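PDB 4D9I: diaminopropionate ammonia-lyase from Escherichia coli, which uses pyridoxal 5'-phosphate to eliminate ammonia from both the L and D forms of 2,3-diaminopropionate, giving pyruvate and ammonia. Local coordinates for residues 62-67 with 332-337. Sequence-based numbering, arbitrary orientation.
Sequences ILVKDE and PRIISG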
loop_
_atom_site.group_PDB
_atom_site.type_symbol
_atom_site.label_atom_id
_atom_site.label_comp_id
_atom_site.label_asym_id
_atom_site.label_seq_id
_atom_site.Cartn_x
_atom_site.Cartn_y
_atom_site.Cartn_z
ATOM N N ILE B 62 4.614 -0.256 -18.139
ATOM C CA ILE B 62 3.890 -1.335 -17.499
ATOM C C ILE B 62 2.437 -0.845 -17.423
ATOM O O ILE B 62 2.170 0.189 -16.800
ATOM C CB ILE B 62 4.452 -1.678 -16.105
ATOM C CG1 ILE B 62 5.904 -2.202 -16.198
ATOM C CG2 ILE B 62 3.576 -2.698 -15.374
ATOM C CD1 ILE B 62 6.544 -2.459 -14.824
ATOM N N LEU B 63 1.533 -1.577 -18.081
ATOM C CA LEU B 63 0.143 -1.181 -18.224
ATOM C C LEU B 63 -0.699 -2.251 -17.564
ATOM O O LEU B 63 -0.574 -3.437 -17.913
ATOM C CB LEU B 63 -0.241 -1.049 -19.696
ATOM C CG LEU B 63 0.649 -0.113 -20.529
ATOM C CD1 LEU B 63 0.346 -0.306 -22.001
ATOM C CD2 LEU B 63 0.466 1.339 -20.097
ATOM N N VAL B 64 -1.523 -1.853 -16.608
ATOM C CA VAL B 64 -2.334 -2.828 -15.861
ATOM C C VAL B 64 -3.800 -2.614 -16.161
ATOM O O VAL B 64 -4.385 -1.565 -15.820
ATOM C CB VAL B 64 -2.108 -2.746 -14.335
ATOM C CG1 VAL B 64 -2.926 -3.831 -13.603
ATOM C CG2 VAL B 64 -0.622 -2.874 -14.011
ATOM N N LYS B 65 -4.398 -3.624 -16.780
ATOM C CA LYS B 65 -5.837 -3.673 -16.958
ATOM C C LYS B 65 -6.502 -4.044 -15.638
ATOM O O LYS B 65 -6.355 -5.190 -15.149
ATOM C CB LYS B 65 -6.169 -4.681 -18.075
ATOM C CG LYS B 65 -7.605 -4.652 -18.592
ATOM C CD LYS B 65 -8.026 -3.297 -19.157
ATOM C CE LYS B 65 -9.373 -3.413 -19.884
ATOM N NZ LYS B 65 -10.016 -2.088 -20.110
ATOM N N ASP B 66 -7.263 -3.089 -15.080
ATOM C CA ASP B 66 -7.814 -3.178 -13.732
ATOM C C ASP B 66 -9.273 -3.654 -13.721
ATOM O O ASP B 66 -10.225 -2.860 -13.800
ATOM C CB ASP B 66 -7.659 -1.827 -13.001
ATOM C CG ASP B 66 -8.169 -1.867 -11.578
ATOM O OD1 ASP B 66 -8.494 -2.970 -11.076
ATOM O OD2 ASP B 66 -8.221 -0.789 -10.938
ATOM N N GLU B 67 -9.427 -4.967 -13.602
ATOM C CA GLU B 67 -10.733 -5.605 -13.734
ATOM C C GLU B 67 -11.501 -5.611 -12.424
ATOM O O GLU B 67 -12.610 -6.145 -12.353
ATOM C CB GLU B 67 -10.599 -7.014 -14.344
ATOM C CG GLU B 67 -10.286 -6.981 -15.845
ATOM C CD GLU B 67 -11.435 -6.379 -16.658
ATOM O OE1 GLU B 67 -12.619 -6.672 -16.362
ATOM O OE2 GLU B 67 -11.159 -5.582 -17.586
ATOM N N PRO B 332 -0.558 5.431 -10.322
ATOM C CA PRO B 332 -1.879 5.176 -9.709
ATOM C C PRO B 332 -1.877 3.866 -8.904
ATOM O O PRO B 332 -1.127 2.942 -9.231
ATOM C CB PRO B 332 -2.818 5.044 -10.934
ATOM C CG PRO B 332 -1.907 4.547 -12.021
ATOM C CD PRO B 332 -0.594 5.264 -11.789
ATOM N N ARG B 333 -2.711 3.813 -7.862
ATOM C CA ARG B 333 -2.834 2.670 -6.962
ATOM C C ARG B 333 -3.917 1.714 -7.479
ATOM O O ARG B 333 -4.919 2.179 -7.990
ATOM C CB ARG B 333 -3.252 3.194 -5.585
ATOM C CG ARG B 333 -3.621 2.128 -4.564
ATOM C CD ARG B 333 -3.500 2.712 -3.165
ATOM N NE ARG B 333 -4.251 1.933 -2.184
ATOM C CZ ARG B 333 -5.452 2.296 -1.741
ATOM N NH1 ARG B 333 -5.981 3.448 -2.153
ATOM N NH2 ARG B 333 -6.094 1.580 -0.835
ATOM N N ILE B 334 -3.713 0.404 -7.315
ATOM C CA ILE B 334 -4.628 -0.627 -7.824
ATOM C C ILE B 334 -4.865 -1.670 -6.722
ATOM O O ILE B 334 -3.917 -2.160 -6.092
ATOM C CB ILE B 334 -4.052 -1.312 -9.103
ATOM C CG1 ILE B 334 -3.919 -0.292 -10.260
ATOM C CG2 ILE B 334 -4.886 -2.521 -9.493
ATOM C CD1 ILE B 334 -3.103 -0.762 -11.458
ATOM N N ILE B 335 -6.136 -1.987 -6.468
ATOM C CA ILE B 335 -6.507 -2.985 -5.462
ATOM C C ILE B 335 -6.607 -4.300 -6.240
ATOM O O ILE B 335 -7.471 -4.448 -7.116
ATOM C CB ILE B 335 -7.856 -2.657 -4.778
ATOM C CG1 ILE B 335 -7.851 -1.242 -4.145
ATOM C CG2 ILE B 335 -8.217 -3.727 -3.761
ATOM C CD1 ILE B 335 -6.672 -0.942 -3.247
ATOM N N SER B 336 -5.700 -5.225 -5.940
ATOM C CA SER B 336 -5.556 -6.458 -6.708
ATOM C C SER B 336 -5.469 -7.651 -5.756
ATOM O O SER B 336 -4.603 -7.682 -4.865
ATOM C CB SER B 336 -4.281 -6.388 -7.563
ATOM O OG SER B 336 -4.230 -7.434 -8.532
ATOM N N GLY B 337 -6.331 -8.645 -5.991
ATOM C CA GLY B 337 -6.382 -9.851 -5.164
ATOM C C GLY B 337 -5.207 -10.762 -5.454
ATOM O O GLY B 337 -4.434 -10.507 -6.366
HETATM O O HOH W 1 -7.542 -5.127 -9.778
HETATM O O HOH W 2 -8.081 -0.818 -8.001
#
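In this fold type II pyridoxal-phosphate enzyme, strand 61-66 of the large mixed sheet turns Val64 and Asp66 toward the loop that leads into helix 338-352, and both meet Ile334. The two branches of the isoleucine divide the work. With chi1 at -64°, CG1 stands anti to the carbonyl carbon and carries Ile334 CD1 to 3.6 Å from Val64 CB and 3.7 Å from Val64 CG1; valine, branched at CB, offers this methyl an apolar surface. The other branch faces Asp66: Ile334 CG2 sits over the flat face of the carboxylate, 3.9 Å from Asp66 CG and equally far from its two oxygens, leaving these to polar partners farther out. The same isoleucine also packs on Cys48 of the neighbouring strand 47-49. With alanine in place of Ile334 both methyl contacts go, and a gap is likely to open beside Val64 and over the Asp66 carboxylate.

No direct hydrogen bond joins the segments. One water bridges them, 2.9 Å from Asp66 OD2, to which it donates, and 2.7 Å from Ile335 N, from which it accepts. Another lies 2.7 Å from both Asp66 OD1 and Ile335 O, but may not serve both at once. Ser68 OG also hydrogen-bonds to Asp66 OD1, which probably helps to fix the carboxylate's rotation. Aspartate thus fits a buried strand end: OD2 reaches a loop amide through water, so the contact pairs an apolar seam with a hydrated polar one.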